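Local coordinates for protein formate dehydrogenase (Pyrobaculum aerophilum, PDB 1QP8) that binds NADPH and probably works as a D-isomer specific 2-hydroxyacid dehydrogenase, perhaps reducing glyoxylate or hydroxypyruvate, at residues A[64-69]-A[73-78]; A[96-101]-A[174-179]; A[166-171]-A[189-194]. All blocks are in the same frame, centred on the assembly; numbering follows the deposited sequence.

Contact 1: residues A[64-69]-A[73-78]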
ATOM      1  N   LEU A  64     -29.693   8.051  -7.095  1.00 38.90           N
ATOM      2  CA  LEU A  64     -31.049   7.766  -7.559  1.00 38.90           C
ATOM      3  C   LEU A  64     -32.054   8.851  -7.200  1.00 38.90           C
ATOM      4  O   LEU A  64     -32.046   9.376  -6.084  1.00 38.90           O
ATOM      5  CB  LEU A  64     -31.545   6.459  -6.959  1.00 32.88           C
ATOM      6  CG  LEU A  64     -30.838   5.155  -7.299  1.00 32.88           C
ATOM      7  CD1 LEU A  64     -31.545   4.035  -6.531  1.00 32.88           C
ATOM      8  CD2 LEU A  64     -30.900   4.889  -8.796  1.00 32.88           C
ATOM      9  N   PRO A  65     -32.966   9.170  -8.131  1.00 72.65           N
ATOM     10  CA  PRO A  65     -33.999  10.190  -7.922  1.00 72.65           C
ATOM     11  C   PRO A  65     -34.622  10.095  -6.542  1.00 72.65           C
ATOM     12  O   PRO A  65     -34.742  11.088  -5.840  1.00 72.65           O
ATOM     13  CB  PRO A  65     -35.026   9.865  -8.979  1.00 29.40           C
ATOM     14  CG  PRO A  65     -34.224   9.314 -10.082  1.00 29.40           C
ATOM     15  CD  PRO A  65     -33.185   8.450  -9.398  1.00 29.40           C
ATOM     16  N   TRP A  66     -35.026   8.891  -6.162  1.00 67.43           N
ATOM     17  CA  TRP A  66     -35.649   8.656  -4.864  1.00 67.43           C
ATOM     18  C   TRP A  66     -36.962   9.405  -4.702  1.00 67.43           C
ATOM     19  O   TRP A  66     -37.984   8.801  -4.380  1.00 67.43           O
ATOM     20  CB  TRP A  66     -34.699   9.021  -3.717  1.00 40.28           C
ATOM     21  CG  TRP A  66     -33.729   7.934  -3.420  1.00 40.28           C
ATOM     22  CD1 TRP A  66     -32.368   8.017  -3.454  1.00 40.28           C
ATOM     23  CD2 TRP A  66     -34.036   6.567  -3.078  1.00 40.28           C
ATOM     24  NE1 TRP A  66     -31.805   6.789  -3.161  1.00 40.28           N
ATOM     25  CE2 TRP A  66     -32.808   5.883  -2.926  1.00 40.28           C
ATOM     26  CE3 TRP A  66     -35.236   5.865  -2.895  1.00 40.28           C
ATOM     27  CZ2 TRP A  66     -32.734   4.520  -2.592  1.00 40.28           C
ATOM     28  CZ3 TRP A  66     -35.167   4.508  -2.566  1.00 40.28           C
ATOM     29  CH2 TRP A  66     -33.921   3.850  -2.419  1.00 40.28           C
ATOM     30  N   GLU A  67     -36.950  10.710  -4.932  1.00 57.68           N
ATOM     31  CA  GLU A  67     -38.174  11.474  -4.782  1.00 57.68           C
ATOM     32  C   GLU A  67     -39.121  11.179  -5.935  1.00 57.68           C
ATOM     33  O   GLU A  67     -40.257  11.647  -5.954  1.00 57.68           O
ATOM     34  CB  GLU A  67     -37.888  12.983  -4.689  1.00 76.64           C
ATOM     35  CG  GLU A  67     -37.546  13.696  -5.994  1.00 76.64           C
ATOM     36  CD  GLU A  67     -36.116  13.460  -6.467  1.00 76.64           C
ATOM     37  OE1 GLU A  67     -35.189  13.532  -5.630  1.00 76.64           O
ATOM     38  OE2 GLU A  67     -35.916  13.216  -7.680  1.00 76.64           O
ATOM     39  N   SER A  68     -38.654  10.386  -6.895  1.00 47.15           N
ATOM     40  CA  SER A  68     -39.494  10.044  -8.037  1.00 47.15           C
ATOM     41  C   SER A  68     -39.756   8.548  -8.128  1.00 47.15           C
ATOM     42  O   SER A  68     -40.425   8.090  -9.049  1.00 47.15           O
ATOM     43  CB  SER A  68     -38.859  10.546  -9.338  1.00 51.72           C
ATOM     44  OG  SER A  68     -39.162  11.913  -9.551  1.00 51.72           O
ATOM     45  N   ILE A  69     -39.221   7.798  -7.168  1.00 46.30           N
ATOM     46  CA  ILE A  69     -39.405   6.356  -7.118  1.00 46.30           C
ATOM     47  C   ILE A  69     -40.558   6.046  -6.180  1.00 46.30           C
ATOM     48  O   ILE A  69     -40.457   6.276  -4.977  1.00 46.30           O
ATOM     49  CB  ILE A  69     -38.178   5.617  -6.533  1.00 31.92           C
ATOM     50  CG1 ILE A  69     -36.954   5.828  -7.417  1.00 31.92           C
ATOM     51  CG2 ILE A  69     -38.497   4.127  -6.371  1.00 31.92           C
ATOM     52  CD1 ILE A  69     -35.664   5.375  -6.762  1.00 31.92           C
ATOM     53  N   VAL A  73     -41.430   0.528  -4.536  1.00 60.77           N
ATOM     54  CA  VAL A  73     -40.584  -0.107  -5.523  1.00 60.77           C
ATOM     55  C   VAL A  73     -39.457  -1.039  -5.137  1.00 60.77           C
ATOM     56  O   VAL A  73     -39.038  -1.835  -5.974  1.00 60.77           O
ATOM     57  CB  VAL A  73     -40.063   0.936  -6.509  1.00 44.27           C
ATOM     58  CG1 VAL A  73     -38.957   0.354  -7.396  1.00 44.27           C
ATOM     59  CG2 VAL A  73     -41.222   1.392  -7.377  1.00 44.27           C
ATOM     60  N   THR A  74     -38.956  -0.996  -3.909  1.00 37.75           N
ATOM     61  CA  THR A  74     -37.869  -1.929  -3.538  1.00 37.75           C
ATOM     62  C   THR A  74     -36.635  -1.741  -4.407  1.00 37.75           C
ATOM     63  O   THR A  74     -36.602  -2.178  -5.550  1.00 37.75           O
ATOM     64  CB  THR A  74     -38.265  -3.409  -3.715  1.00 41.08           C
ATOM     65  OG1 THR A  74     -39.600  -3.612  -3.240  1.00 41.08           O
ATOM     66  CG2 THR A  74     -37.299  -4.312  -2.954  1.00 41.08           C
ATOM     67  N   VAL A  75     -35.611  -1.124  -3.843  1.00 37.08           N
ATOM     68  CA  VAL A  75     -34.383  -0.856  -4.560  1.00 37.08           C
ATOM     69  C   VAL A  75     -33.234  -1.605  -3.917  1.00 37.08           C
ATOM     70  O   VAL A  75     -32.948  -1.418  -2.740  1.00 37.08           O
ATOM     71  CB  VAL A  75     -34.077   0.659  -4.525  1.00 28.48           C
ATOM     72  CG1 VAL A  75     -32.701   0.938  -5.114  1.00 28.48           C
ATOM     73  CG2 VAL A  75     -35.153   1.421  -5.295  1.00 28.48           C
ATOM     74  N   ALA A  76     -32.575  -2.472  -4.669  1.00 38.27           N
ATOM     75  CA  ALA A  76     -31.434  -3.196  -4.113  1.00 38.27           C
ATOM     76  C   ALA A  76     -30.222  -2.723  -4.869  1.00 38.27           C
ATOM     77  O   ALA A  76     -30.274  -2.533  -6.083  1.00 38.27           O
ATOM     78  CB  ALA A  76     -31.592  -4.710  -4.296  1.00 28.28           C
ATOM     79  N   GLY A  77     -29.125  -2.514  -4.167  1.00 39.70           N
ATOM     80  CA  GLY A  77     -27.937  -2.087  -4.869  1.00 39.70           C
ATOM     81  C   GLY A  77     -26.880  -3.177  -4.821  1.00 39.70           C
ATOM     82  O   GLY A  77     -27.118  -4.295  -4.352  1.00 39.70           O
ATOM     83  N   ASN A  78     -25.718  -2.876  -5.371  1.00 82.98           N
ATOM     84  CA  ASN A  78     -24.623  -3.810  -5.292  1.00 82.98           C
ATOM     85  C   ASN A  78     -23.919  -3.349  -4.014  1.00 82.98           C
ATOM     86  O   ASN A  78     -24.474  -2.540  -3.260  1.00 82.98           O
ATOM     87  CB  ASN A  78     -23.706  -3.666  -6.498  1.00 42.72           C
ATOM     88  CG  ASN A  78     -23.686  -4.915  -7.386  1.00 42.72           C
ATOM     89  OD1 ASN A  78     -23.760  -6.049  -6.897  1.00 42.72           O
ATOM     90  ND2 ASN A  78     -23.555  -4.707  -8.695  1.00 42.72           N
TER
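Trp66 NE1 donates a hydrogen bond to Leu61 O, a tie that probably helps fix the indole's rotation while its far end meets Val75. The contact lies in the flavodoxin-like half of this 2-hydroxyacid dehydrogenase, where a loop leaving strand 54-55 folds back over the parallel strand 75-76. Across it everything is apolar. Trp66 CH2 stands 3.8 Å from Val75 CB, the ring meeting the isopropyl group at a slant. Leu64 comes in tip to tip, its CD1 3.6 Å from Val75 CG1, so Val75 receives both residues on its two methyls and its branch carbon. One and the same face of the indole carries Leu64 CB, 3.8 Å above the plane, and Ile69 CD1, 3.9 Å above it, both offset toward the rim. Tyr300 stacks on the same indole, and Leu45 of helix 42-47 packs against Ile69. A type I turn from Trp66 to Ile69 returns the chain toward the strand and brings Ile69 round to Val73. There the side chains cross at about a right angle: chi1 of -63° sets Ile69 CG1 beside the backbone N and leaves CG2 anti to it, and Ile69 CG2 sits 3.6 Å from Val73 CB.

Contact 2: residues A[96-101]-A[174-179]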
ATOM      1  N   ALA A  96       0.859   5.714  -0.426  1.00 33.29           N
ATOM      2  CA  ALA A  96       1.631   6.557  -1.338  1.00 33.29           C
ATOM      3  C   ALA A  96       2.070   7.839  -0.660  1.00 33.29           C
ATOM      4  O   ALA A  96       3.250   8.185  -0.682  1.00 33.29           O
ATOM      5  CB  ALA A  96       0.834   6.876  -2.596  1.00 48.04           C
ATOM      6  N   PRO A  97       1.120   8.578  -0.068  1.00 35.49           N
ATOM      7  CA  PRO A  97       1.465   9.826   0.618  1.00 35.49           C
ATOM      8  C   PRO A  97       1.997   9.542   2.026  1.00 35.49           C
ATOM      9  O   PRO A  97       2.918  10.214   2.504  1.00 35.49           O
ATOM     10  CB  PRO A  97       0.137  10.593   0.691  1.00 35.38           C
ATOM     11  CG  PRO A  97      -0.872   9.743  -0.058  1.00 35.38           C
ATOM     12  CD  PRO A  97      -0.337   8.355  -0.078  1.00 35.38           C
ATOM     13  N   TYR A  98       1.402   8.550   2.691  1.00 42.57           N
ATOM     14  CA  TYR A  98       1.793   8.204   4.054  1.00 42.57           C
ATOM     15  C   TYR A  98       3.259   7.842   4.178  1.00 42.57           C
ATOM     16  O   TYR A  98       3.981   8.462   4.938  1.00 42.57           O
ATOM     17  CB  TYR A  98       0.958   7.046   4.583  1.00 48.91           C
ATOM     18  CG  TYR A  98       1.027   6.893   6.087  1.00 48.91           C
ATOM     19  CD1 TYR A  98       0.229   7.668   6.918  1.00 48.91           C
ATOM     20  CD2 TYR A  98       1.889   5.970   6.677  1.00 48.91           C
ATOM     21  CE1 TYR A  98       0.283   7.530   8.299  1.00 48.91           C
ATOM     22  CE2 TYR A  98       1.956   5.825   8.054  1.00 48.91           C
ATOM     23  CZ  TYR A  98       1.152   6.607   8.867  1.00 48.91           C
ATOM     24  OH  TYR A  98       1.232   6.494  10.248  1.00 48.91           O
ATOM     25  N   LYS A  99       3.702   6.830   3.449  1.00 42.79           N
ATOM     26  CA  LYS A  99       5.104   6.446   3.529  1.00 42.79           C
ATOM     27  C   LYS A  99       5.984   7.432   2.755  1.00 42.79           C
ATOM     28  O   LYS A  99       7.171   7.168   2.504  1.00 42.79           O
ATOM     29  CB  LYS A  99       5.296   5.016   3.009  1.00 50.27           C
ATOM     30  CG  LYS A  99       4.469   3.980   3.748  1.00 50.27           C
ATOM     31  CD  LYS A  99       4.904   3.822   5.188  1.00 50.27           C
ATOM     32  CE  LYS A  99       6.123   2.922   5.303  1.00 50.27           C
ATOM     33  NZ  LYS A  99       6.678   2.897   6.697  1.00 50.27           N
ATOM     34  N   ARG A 100       5.382   8.561   2.375  1.00 43.64           N
ATOM     35  CA  ARG A 100       6.086   9.625   1.663  1.00 43.64           C
ATOM     36  C   ARG A 100       6.712   9.185   0.328  1.00 43.64           C
ATOM     37  O   ARG A 100       7.726   9.746  -0.110  1.00 43.64           O
ATOM     38  CB  ARG A 100       7.175  10.183   2.580  1.00 38.41           C
ATOM     39  CG  ARG A 100       6.769  10.280   4.064  1.00 38.41           C
ATOM     40  CD  ARG A 100       6.149  11.619   4.444  1.00 38.41           C
ATOM     41  NE  ARG A 100       4.763  11.510   4.889  1.00 38.41           N
ATOM     42  CZ  ARG A 100       4.300  12.040   6.021  1.00 38.41           C
ATOM     43  NH1 ARG A 100       5.117  12.712   6.834  1.00 38.41           N
ATOM     44  NH2 ARG A 100       3.013  11.928   6.341  1.00 38.41           N
ATOM     45  N   ILE A 101       6.127   8.184  -0.320  1.00 51.10           N
ATOM     46  CA  ILE A 101       6.665   7.719  -1.593  1.00 51.10           C
ATOM     47  C   ILE A 101       6.571   8.817  -2.665  1.00 51.10           C
ATOM     48  O   ILE A 101       7.563   9.145  -3.333  1.00 51.10           O
ATOM     49  CB  ILE A 101       5.903   6.490  -2.114  1.00 41.58           C
ATOM     50  CG1 ILE A 101       6.040   5.319  -1.133  1.00 41.58           C
ATOM     51  CG2 ILE A 101       6.433   6.105  -3.482  1.00 41.58           C
ATOM     52  CD1 ILE A 101       7.429   4.716  -1.074  1.00 41.58           C
ATOM     53  N   GLU A 174      -6.540  12.564  17.419  1.00 64.04           N
ATOM     54  CA  GLU A 174      -5.108  12.308  17.325  1.00 64.04           C
ATOM     55  C   GLU A 174      -4.788  11.141  16.399  1.00 64.04           C
ATOM     56  O   GLU A 174      -3.750  10.490  16.542  1.00 64.04           O
ATOM     57  CB  GLU A 174      -4.533  12.019  18.708  1.00 99.76           C
ATOM     58  CG  GLU A 174      -4.696  13.150  19.689  1.00 99.76           C
ATOM     59  CD  GLU A 174      -4.242  12.754  21.073  1.00 99.76           C
ATOM     60  OE1 GLU A 174      -4.832  11.807  21.643  1.00 99.76           O
ATOM     61  OE2 GLU A 174      -3.293  13.386  21.587  1.00 99.76           O
ATOM     62  N   ALA A 175      -5.681  10.867  15.456  1.00 49.27           N
ATOM     63  CA  ALA A 175      -5.430   9.782  14.525  1.00 49.27           C
ATOM     64  C   ALA A 175      -4.415  10.292  13.496  1.00 49.27           C
ATOM     65  O   ALA A 175      -4.428  11.478  13.127  1.00 49.27           O
ATOM     66  CB  ALA A 175      -6.720   9.362  13.853  1.00 52.65           C
ATOM     67  N   ARG A 176      -3.520   9.409  13.056  1.00 52.37           N
ATOM     68  CA  ARG A 176      -2.518   9.801  12.075  1.00 52.37           C
ATOM     69  C   ARG A 176      -2.994   9.517  10.662  1.00 52.37           C
ATOM     70  O   ARG A 176      -2.327   9.882   9.692  1.00 52.37           O
ATOM     71  CB  ARG A 176      -1.184   9.097  12.339  1.00 67.62           C
ATOM     72  CG  ARG A 176      -0.468   9.683  13.541  1.00 67.62           C
ATOM     73  CD  ARG A 176       0.805   8.940  13.948  1.00 67.62           C
ATOM     74  NE  ARG A 176       1.989   9.223  13.130  1.00 67.62           N
ATOM     75  CZ  ARG A 176       2.243  10.377  12.507  1.00 67.62           C
ATOM     76  NH1 ARG A 176       1.392  11.401  12.572  1.00 67.62           N
ATOM     77  NH2 ARG A 176       3.386  10.521  11.845  1.00 67.62           N
ATOM     78  N   ALA A 177      -4.167   8.899  10.551  1.00 64.28           N
ATOM     79  CA  ALA A 177      -4.728   8.561   9.257  1.00 64.28           C
ATOM     80  C   ALA A 177      -6.164   8.110   9.365  1.00 64.28           C
ATOM     81  O   ALA A 177      -6.614   7.672  10.414  1.00 64.28           O
ATOM     82  CB  ALA A 177      -3.922   7.463   8.632  1.00 26.37           C
ATOM     83  N   ALA A 178      -6.869   8.191   8.249  1.00 60.04           N
ATOM     84  CA  ALA A 178      -8.251   7.786   8.191  1.00 60.04           C
ATOM     85  C   ALA A 178      -8.545   7.339   6.776  1.00 60.04           C
ATOM     86  O   ALA A 178      -8.085   7.954   5.816  1.00 60.04           O
ATOM     87  CB  ALA A 178      -9.143   8.950   8.560  1.00 38.46           C
ATOM     88  N   VAL A 179      -9.290   6.250   6.654  1.00 48.68           N
ATOM     89  CA  VAL A 179      -9.698   5.726   5.362  1.00 48.68           C
ATOM     90  C   VAL A 179     -11.215   5.814   5.408  1.00 48.68           C
ATOM     91  O   VAL A 179     -11.860   5.025   6.097  1.00 48.68           O
ATOM     92  CB  VAL A 179      -9.288   4.246   5.201  1.00 38.75           C
ATOM     93  CG1 VAL A 179      -9.997   3.631   4.000  1.00 38.75           C
ATOM     94  CG2 VAL A 179      -7.779   4.142   5.040  1.00 38.75           C
TER
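Tyr98, in the last turn of helix 83-98, faces the start of strand 177-180 with its CA 8.3 Å from Ala177 CA, a gap bridged by the length of one aromatic side chain. With CG anti to the backbone N (chi1 -164°), the phenol extends from the helix end toward the strand. Its CE1 edge meets Arg176 O, which lies close to the ring plane at 3.8 Å, and Ala177 CB approaches the same CE1 obliquely at 4.2 Å. The phenol crosses the Arg176 side chain at about a right angle, with OH 4.0 Å from Arg176 NE and the ring and guanidinium planes 54° apart. Both polar ends have their main partners nearby: Tyr98 OH donates to Leu121 O, while Arg176 NH2 forms a salt bridge with Asp203. Arg100, at the N-cap position of helix 101-109, bends back so that its NE gives a nearly straight bond to Pro97 O (3.3 Å, N-H...O 164°), the oxygen lying in the guanidinium plane. Its NH1 reaches Asp203 in a long, weak ion pair; the two arginines thus converge on one carboxylate, which probably offsets their like charges. This is packing of the Rossmann-fold sheet, away from the cofactor. Strand 177-180 runs between strands 126-130 and 205-208, Tyr98 also touches Val205 of the latter, and helix 83-98 covers Ala177 through Leu94. At the helix end Lys99 pairs with Glu88 of the second subunit.

Contact 3: residues A[166-171]-A[189-194]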
ATOM      1  N   ASN A 166     -19.052   4.810  17.797  1.00 66.35           N
ATOM      2  CA  ASN A 166     -20.302   5.269  17.207  1.00 66.35           C
ATOM      3  C   ASN A 166     -20.202   6.781  17.081  1.00 66.35           C
ATOM      4  O   ASN A 166     -21.207   7.472  16.909  1.00 66.35           O
ATOM      5  CB  ASN A 166     -21.504   4.886  18.076  1.00100.15           C
ATOM      6  CG  ASN A 166     -21.423   5.473  19.464  1.00100.15           C
ATOM      7  OD1 ASN A 166     -20.682   4.981  20.316  1.00100.15           O
ATOM      8  ND2 ASN A 166     -22.179   6.542  19.700  1.00100.15           N
ATOM      9  N   SER A 167     -18.977   7.285  17.188  1.00 92.67           N
ATOM     10  CA  SER A 167     -18.707   8.713  17.052  1.00 92.67           C
ATOM     11  C   SER A 167     -17.535   8.905  16.095  1.00 92.67           C
ATOM     12  O   SER A 167     -16.400   8.527  16.401  1.00 92.67           O
ATOM     13  CB  SER A 167     -18.386   9.343  18.410  1.00 88.94           C
ATOM     14  OG  SER A 167     -17.290   8.697  19.030  1.00 88.94           O
ATOM     15  N   LEU A 168     -17.816   9.473  14.925  1.00 59.68           N
ATOM     16  CA  LEU A 168     -16.770   9.711  13.934  1.00 59.68           C
ATOM     17  C   LEU A 168     -15.621  10.432  14.629  1.00 59.68           C
ATOM     18  O   LEU A 168     -14.450  10.101  14.415  1.00 59.68           O
ATOM     19  CB  LEU A 168     -17.288  10.573  12.770  1.00 36.01           C
ATOM     20  CG  LEU A 168     -17.653  12.047  13.030  1.00 36.01           C
ATOM     21  CD1 LEU A 168     -16.922  12.952  12.058  1.00 36.01           C
ATOM     22  CD2 LEU A 168     -19.151  12.246  12.899  1.00 36.01           C
ATOM     23  N   GLU A 169     -15.975  11.405  15.473  1.00 78.34           N
ATOM     24  CA  GLU A 169     -15.003  12.193  16.228  1.00 78.34           C
ATOM     25  C   GLU A 169     -14.011  11.299  16.947  1.00 78.34           C
ATOM     26  O   GLU A 169     -12.814  11.347  16.689  1.00 78.34           O
ATOM     27  CB  GLU A 169     -15.716  13.091  17.236  1.00 90.67           C
ATOM     28  CG  GLU A 169     -16.415  14.277  16.606  1.00 90.67           C
ATOM     29  CD  GLU A 169     -16.936  15.277  17.632  1.00 90.67           C
ATOM     30  OE1 GLU A 169     -16.208  15.555  18.617  1.00 90.67           O
ATOM     31  OE2 GLU A 169     -18.063  15.794  17.447  1.00 90.67           O
ATOM     32  N   GLU A 170     -14.509  10.485  17.862  1.00 75.27           N
ATOM     33  CA  GLU A 170     -13.640   9.578  18.590  1.00 75.27           C
ATOM     34  C   GLU A 170     -13.264   8.452  17.644  1.00 75.27           C
ATOM     35  O   GLU A 170     -13.895   7.397  17.637  1.00 75.27           O
ATOM     36  CB  GLU A 170     -14.365   9.026  19.825  1.00100.15           C
ATOM     37  CG  GLU A 170     -13.610   7.927  20.576  1.00100.15           C
ATOM     38  CD  GLU A 170     -12.213   8.351  21.005  1.00100.15           C
ATOM     39  OE1 GLU A 170     -12.100   9.330  21.783  1.00100.15           O
ATOM     40  OE2 GLU A 170     -11.234   7.705  20.565  1.00100.15           O
ATOM     41  N   ALA A 171     -12.242   8.697  16.834  1.00 66.81           N
ATOM     42  CA  ALA A 171     -11.747   7.737  15.849  1.00 66.81           C
ATOM     43  C   ALA A 171     -10.726   8.558  15.099  1.00 66.81           C
ATOM     44  O   ALA A 171      -9.689   8.063  14.658  1.00 66.81           O
ATOM     45  CB  ALA A 171     -12.866   7.307  14.906  1.00 42.60           C
ATOM     46  N   ARG A 189     -24.335  12.937   4.992  1.00 58.91           N
ATOM     47  CA  ARG A 189     -24.056  14.219   4.337  1.00 58.91           C
ATOM     48  C   ARG A 189     -23.203  15.037   5.310  1.00 58.91           C
ATOM     49  O   ARG A 189     -23.239  14.777   6.491  1.00 58.91           O
ATOM     50  CB  ARG A 189     -25.353  14.962   4.042  1.00 79.85           C
ATOM     51  CG  ARG A 189     -26.073  14.488   2.806  1.00 79.85           C
ATOM     52  CD  ARG A 189     -25.852  15.458   1.659  1.00 79.85           C
ATOM     53  NE  ARG A 189     -26.174  14.849   0.372  1.00 79.85           N
ATOM     54  CZ  ARG A 189     -25.685  15.264  -0.793  1.00 79.85           C
ATOM     55  NH1 ARG A 189     -24.853  16.297  -0.845  1.00 79.85           N
ATOM     56  NH2 ARG A 189     -26.001  14.627  -1.909  1.00 79.85           N
ATOM     57  N   GLY A 190     -22.425  16.000   4.823  1.00 50.05           N
ATOM     58  CA  GLY A 190     -21.561  16.806   5.698  1.00 50.05           C
ATOM     59  C   GLY A 190     -21.262  16.322   7.108  1.00 50.05           C
ATOM     60  O   GLY A 190     -21.137  17.129   8.032  1.00 50.05           O
ATOM     61  N   LEU A 191     -21.120  15.015   7.279  1.00 61.09           N
ATOM     62  CA  LEU A 191     -20.867  14.421   8.582  1.00 61.09           C
ATOM     63  C   LEU A 191     -19.527  14.856   9.150  1.00 61.09           C
ATOM     64  O   LEU A 191     -19.461  15.416  10.244  1.00 61.09           O
ATOM     65  CB  LEU A 191     -20.902  12.899   8.473  1.00 54.07           C
ATOM     66  CG  LEU A 191     -20.530  12.193   9.771  1.00 54.07           C
ATOM     67  CD1 LEU A 191     -21.672  12.382  10.737  1.00 54.07           C
ATOM     68  CD2 LEU A 191     -20.252  10.719   9.526  1.00 54.07           C
ATOM     69  N   VAL A 192     -18.459  14.564   8.414  1.00 70.38           N
ATOM     70  CA  VAL A 192     -17.113  14.936   8.836  1.00 70.38           C
ATOM     71  C   VAL A 192     -16.958  16.414   8.560  1.00 70.38           C
ATOM     72  O   VAL A 192     -17.155  16.852   7.426  1.00 70.38           O
ATOM     73  CB  VAL A 192     -16.031  14.200   8.033  1.00 40.77           C
ATOM     74  CG1 VAL A 192     -14.682  14.769   8.365  1.00 40.77           C
ATOM     75  CG2 VAL A 192     -16.061  12.707   8.337  1.00 40.77           C
ATOM     76  N   LYS A 193     -16.608  17.178   9.592  1.00 48.81           N
ATOM     77  CA  LYS A 193     -16.436  18.618   9.437  1.00 48.81           C
ATOM     78  C   LYS A 193     -15.067  19.099   9.907  1.00 48.81           C
ATOM     79  O   LYS A 193     -14.350  18.378  10.615  1.00 48.81           O
ATOM     80  CB  LYS A 193     -17.543  19.370  10.182  1.00 47.84           C
ATOM     81  CG  LYS A 193     -18.935  18.964   9.731  1.00 47.84           C
ATOM     82  CD  LYS A 193     -19.978  20.048   9.994  1.00 47.84           C
ATOM     83  N   TYR A 194     -14.710  20.318   9.493  1.00 47.56           N
ATOM     84  CA  TYR A 194     -13.427  20.913   9.846  1.00 47.56           C
ATOM     85  C   TYR A 194     -13.015  20.566  11.272  1.00 47.56           C
ATOM     86  O   TYR A 194     -11.929  20.037  11.522  1.00 47.56           O
ATOM     87  CB  TYR A 194     -13.490  22.435   9.694  1.00 72.97           C
ATOM     88  CG  TYR A 194     -12.235  23.095  10.196  1.00 72.97           C
ATOM     89  CD1 TYR A 194     -11.045  23.021   9.474  1.00 72.97           C
ATOM     90  CD2 TYR A 194     -12.207  23.701  11.446  1.00 72.97           C
ATOM     91  CE1 TYR A 194      -9.860  23.525   9.989  1.00 72.97           C
ATOM     92  CE2 TYR A 194     -11.031  24.206  11.970  1.00 72.97           C
ATOM     93  CZ  TYR A 194      -9.862  24.115  11.241  1.00 72.97           C
ATOM     94  OH  TYR A 194      -8.701  24.608  11.780  1.00 72.97           O
TER
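Leu168 spreads its two methyls over two successive residues, Leu191 and Val192, in the Rossmann-fold nucleotide-binding domain. It stands just before the weakly bonded helix 169-172; the facing chain is the loop that follows strand 177-180 and enters helix 194-197. Leu168 CG is placed between the backbone N and the carbonyl carbon (chi1 68°), an uncommon leucine conformer that here turns the fork toward the loop. One branch, CD2, meets the end of Leu191, with CD1 of that residue 3.3 Å away, and the two leucines run antiparallel alongside each other. The other branch, CD1, reaches Val192 at a slant, 3.8 Å from Val192 CA. An alanine in place of Leu168 would take away the whole fork, CG with both methyls, and is likely to open a gap beside Leu191 and Val192, leaving the Leu191 side chain freer to turn. The Leu191 side chain lies about 6 Å from the bound NADPH. Val192 is also held through its backbone by Val214 and Asp216, and His196 of helix 194-197 touches Leu168. On Val192 itself, CG2, which lies beside the backbone N, is the methyl that meets Leu168 CD1, at 3.8 Å.

Contact 1 closes first along the chain, in the domain that contains the parallel strands 54-55 and 75-76; helix 83-98 then leads from strand 75-76 to contact 2. Contacts 2 and 3 both belong to the nucleotide-binding domain and alternate in sequence, helix 169-172 being followed directly by strand 177-180. Their centres are 18 Å apart, whereas contact 1 is centred 36 Å from contact 2, across the middle of the chain, and 26 Å from contact 3. Contacts 1 and 3 approach to about 9 Å between nearest atoms; the NADPH lies about 10 Å from the Trp66 side chain and about 6 Å from that of Leu191, consistent with a cofactor bound at the cleft between domains. Contact 2 lies away from it, toward the second subunit.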